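Local coordinates for dihydropteroate synthase (Burkholderia cenocepacia, PDB 2Y5S) that catalyses the condensation of para-aminobenzoate with 6-hydroxymethyl-7,8-dihydropterin diphosphate to 7,8-dihydropteroate in folate biosynthesis, at the interface of chains A and B. Sequence-based numbering; all coordinates share one arbitrary frame. Chains: chain A/B, Dihydropteroate synthase.

Contact 1: the interface of chains A and B. Residues chain A 207, 210-211, 260, 264; chain B 263, 287.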
loop_
_atom_site.group_PDB
_atom_site.type_symbol
_atom_site.label_atom_id
_atom_site.label_comp_id
_atom_site.label_asym_id
_atom_site.label_seq_id
_atom_site.Cartn_x
_atom_site.Cartn_y
_atom_site.Cartn_z
ATOM N N TYR A 207 0.861 15.957 -3.221
ATOM C CA TYR A 207 0.368 14.851 -4.038
ATOM C C TYR A 207 0.774 14.973 -5.500
ATOM O O TYR A 207 0.924 13.965 -6.164
ATOM C CB TYR A 207 -1.144 14.651 -3.871
ATOM C CG TYR A 207 -1.428 13.974 -2.568
ATOM C CD1 TYR A 207 -1.255 12.594 -2.439
ATOM C CD2 TYR A 207 -1.820 14.696 -1.452
ATOM C CE1 TYR A 207 -1.480 11.962 -1.240
ATOM C CE2 TYR A 207 -2.046 14.067 -0.235
ATOM C CZ TYR A 207 -1.873 12.696 -0.145
ATOM O OH TYR A 207 -2.081 12.042 1.033
ATOM N N LEU A 210 4.243 13.408 -5.379
ATOM C CA LEU A 210 4.203 11.951 -5.230
ATOM C C LEU A 210 3.752 11.306 -6.546
ATOM O O LEU A 210 4.365 10.343 -7.025
ATOM C CB LEU A 210 3.272 11.562 -4.085
ATOM C CG LEU A 210 3.127 10.087 -3.735
ATOM C CD1 LEU A 210 4.497 9.378 -3.686
ATOM C CD2 LEU A 210 2.376 9.925 -2.396
ATOM N N ALA A 211 2.720 11.866 -7.166
ATOM C CA ALA A 211 2.245 11.363 -8.467
ATOM C C ALA A 211 3.315 11.457 -9.548
ATOM O O ALA A 211 3.404 10.574 -10.395
ATOM C CB ALA A 211 0.979 12.095 -8.917
ATOM N N CYS A 260 3.283 3.769 -2.878
ATOM C CA CYS A 260 3.172 4.679 -4.005
ATOM C C CYS A 260 4.534 5.221 -4.414
ATOM O O CYS A 260 4.872 5.242 -5.595
ATOM C CB CYS A 260 2.257 5.853 -3.653
ATOM S SG CYS A 260 2.009 6.985 -5.040
ATOM N N ARG A 264 6.568 4.527 -7.870
ATOM C CA ARG A 264 7.040 5.655 -8.680
ATOM C C ARG A 264 8.573 5.844 -8.624
ATOM O O ARG A 264 9.071 6.960 -8.838
ATOM C CB ARG A 264 6.327 6.944 -8.231
ATOM C CG ARG A 264 5.166 7.392 -9.096
ATOM C CD ARG A 264 4.018 6.414 -9.146
ATOM N NE ARG A 264 3.247 6.401 -7.905
ATOM C CZ ARG A 264 2.116 5.730 -7.726
ATOM N NH1 ARG A 264 1.578 5.013 -8.693
ATOM N NH2 ARG A 264 1.507 5.782 -6.563
ATOM N N GLU B 263 -4.625 -0.680 -7.993
ATOM C CA GLU B 263 -3.710 -0.135 -8.994
ATOM C C GLU B 263 -3.870 -0.907 -10.315
ATOM O O GLU B 263 -3.767 -0.332 -11.412
ATOM C CB GLU B 263 -2.265 -0.204 -8.493
ATOM C CG GLU B 263 -1.211 0.454 -9.418
ATOM C CD GLU B 263 -1.346 1.967 -9.487
ATOM O OE1 GLU B 263 -2.158 2.540 -8.730
ATOM O OE2 GLU B 263 -0.632 2.595 -10.296
ATOM N N VAL B 287 -3.433 10.634 -4.822
ATOM C CA VAL B 287 -2.369 10.519 -5.822
ATOM C C VAL B 287 -2.961 10.508 -7.228
ATOM O O VAL B 287 -2.498 11.230 -8.098
ATOM C CB VAL B 287 -1.535 9.217 -5.621
ATOM C CG1 VAL B 287 -0.568 9.006 -6.781
ATOM C CG2 VAL B 287 -0.784 9.278 -4.283
#
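The C-terminal helix 274-291 of chain B presses B:Val287 against helix 204-211 and the end of helix 251-263 of chain A. The patch is part of the two-fold helix-packed interface of the two chains, which probably holds the dimer together as in the family. B:Val287 carries about half of the surface hidden in this patch, 83 of 161 Å². Its two methyls share A:Cys260 but otherwise face mainly different residues. CG2 meets A:Leu210, with the methyl CD2 at 3.7 Å from B:Val287 CG2. The two side chains cross at about a right angle. The same methyl lies at the edge of the A:Tyr207 ring, in its plane, 3.8 Å from A:Tyr207 CD1. The other methyl, CG1, turns towards A:Ala211 and reaches to 4.0 Å from A:Ala211 CA. CG1 stands opposite the backbone N (chi1 172°), which leaves CG2 beside that N and pointing at the tyrosine and leucine. The A:Ala211 methyl CB also packs on the backbone of B:Val287, at 3.7 Å from its carbonyl O. The thiol of A:Cys260 is modelled against both valine methyls. A:Arg264 NH2 is placed only 2.0 Å from A:Cys260 SG, so the details of both side chains are doubtful here. With that caution, A:Arg264 forms a long salt bridge to B:Glu263, with 3.6 Å between guanidinium NH1 and carboxylate OE2. OE2 approaches the guanidinium edge in plane, but the two flat groups are turned 59° apart. The bridge is therefore probably a loose electrostatic link. In the fold, A:Arg264 sits in the loop just after helix 251-263, while B:Glu263 ends the same helix of the other chain.

Contact 2: the interface of chains A and B. Residues chain A 207, 210, 238, 241; chain B 283, 286-287.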
loop_
_atom_site.group_PDB
_atom_site.type_symbol
_atom_site.label_atom_id
_atom_site.label_comp_id
_atom_site.label_asym_id
_atom_site.label_seq_id
_atom_site.Cartn_x
_atom_site.Cartn_y
_atom_site.Cartn_z
ATOM N N TYR A 207 0.861 15.957 -3.221
ATOM C CA TYR A 207 0.368 14.851 -4.038
ATOM C C TYR A 207 0.774 14.973 -5.500
ATOM O O TYR A 207 0.924 13.965 -6.164
ATOM C CB TYR A 207 -1.144 14.651 -3.871
ATOM C CG TYR A 207 -1.428 13.974 -2.568
ATOM C CD1 TYR A 207 -1.255 12.594 -2.439
ATOM C CD2 TYR A 207 -1.820 14.696 -1.452
ATOM C CE1 TYR A 207 -1.480 11.962 -1.240
ATOM C CE2 TYR A 207 -2.046 14.067 -0.235
ATOM C CZ TYR A 207 -1.873 12.696 -0.145
ATOM O OH TYR A 207 -2.081 12.042 1.033
ATOM N N LEU A 210 4.243 13.408 -5.379
ATOM C CA LEU A 210 4.203 11.951 -5.230
ATOM C C LEU A 210 3.752 11.306 -6.546
ATOM O O LEU A 210 4.365 10.343 -7.025
ATOM C CB LEU A 210 3.272 11.562 -4.085
ATOM C CG LEU A 210 3.127 10.087 -3.735
ATOM C CD1 LEU A 210 4.497 9.378 -3.686
ATOM C CD2 LEU A 210 2.376 9.925 -2.396
ATOM N N LEU A 238 -1.051 13.173 4.822
ATOM C CA LEU A 238 -1.814 11.947 5.040
ATOM C C LEU A 238 -3.037 12.232 5.886
ATOM O O LEU A 238 -4.138 11.796 5.550
ATOM C CB LEU A 238 -0.947 10.876 5.702
ATOM C CG LEU A 238 0.377 10.516 5.070
ATOM C CD1 LEU A 238 1.084 9.338 5.826
ATOM C CD2 LEU A 238 0.182 10.187 3.583
ATOM N N VAL A 241 -6.157 13.712 4.088
ATOM C CA VAL A 241 -7.006 12.911 3.197
ATOM C C VAL A 241 -7.756 11.800 3.924
ATOM O O VAL A 241 -8.597 11.134 3.306
ATOM C CB VAL A 241 -6.228 12.325 1.966
ATOM C CG1 VAL A 241 -5.474 13.431 1.211
ATOM C CG2 VAL A 241 -5.268 11.217 2.357
ATOM N N VAL B 283 -5.372 7.747 0.346
ATOM C CA VAL B 283 -4.084 8.181 -0.163
ATOM C C VAL B 283 -3.978 7.861 -1.654
ATOM O O VAL B 283 -3.589 8.702 -2.445
ATOM C CB VAL B 283 -2.932 7.543 0.624
ATOM C CG1 VAL B 283 -1.563 7.857 -0.061
ATOM C CG2 VAL B 283 -2.968 8.019 2.098
ATOM N N ALA B 286 -6.032 10.312 -3.710
ATOM C CA ALA B 286 -5.389 11.629 -3.742
ATOM C C ALA B 286 -4.224 11.702 -4.753
ATOM O O ALA B 286 -4.046 12.704 -5.439
ATOM C CB ALA B 286 -4.900 12.031 -2.356
ATOM N N VAL B 287 -3.433 10.634 -4.822
ATOM C CA VAL B 287 -2.369 10.519 -5.822
ATOM C C VAL B 287 -2.961 10.508 -7.228
ATOM O O VAL B 287 -2.498 11.230 -8.098
ATOM C CB VAL B 287 -1.535 9.217 -5.621
ATOM C CG1 VAL B 287 -0.568 9.006 -6.781
ATOM C CG2 VAL B 287 -0.784 9.278 -4.283
#
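B:Ala286 sets its methyl CB over one face of the A:Tyr207 phenol ring. The CB carbon stands 3.5 Å above the ring plane, over its centre, in a CH-pi contact. The nearest ring atom is A:Tyr207 CE1, at 3.6 Å from B:Ala286 CB. The patch is an apolar part of the two-fold, helix-packed interface of chains A and B, and probably helps to hold the dimer together. The backbone joins in: B:Ala286 O lies 3.8 Å from A:Tyr207 CB. The ring is brought to helix 274-291 of chain B by its first torsion. This puts CG opposite the carbonyl carbon (chi1 -76°). B:Val287, next in the helix, adds its methyl at the ring edge. A:Val241 lies on the same side of the ring, off its CE2 edge and next to the alanine. Its methyl CG1 is 3.9 Å from B:Ala286 CB. Its other methyl, CG2, touches B:Val283, one turn earlier in the helix, and the two valines cross at about a right angle. That CG2 occupies the crowded position between the backbone N and the carbonyl carbon of A:Val241. A:Leu238, in the short helix 236-239, makes a lighter contact with the same B:Val283 methyl from another direction. The second shell lies within chain A. A:Val241 CG1 packs 3.8 Å from A:Tyr207 CE2, and probably limits the tilt of the ring towards that side. The methyl CD2 of A:Leu238 comes 3.9 Å from the phenol oxygen OH of A:Tyr207.

Contact 1 and contact 2 are neighbouring parts of one two-fold interface, with the centres of their C-alpha atoms about 7 Å apart. They share A:Tyr207, A:Leu210 and B:Val287. Helix 204-211 of chain A and helix 274-291 of chain B run through both. Contact 2 continues along helix 274-291 to the region of helix 236-239, whereas contact 1 leads towards the ends of helix 251-263, where charged groups meet. Each contact has a twin with the chains exchanged. Together they suggest a helix-packed dimer, in keeping with the dimers of this family, though the structure alone does not prove it.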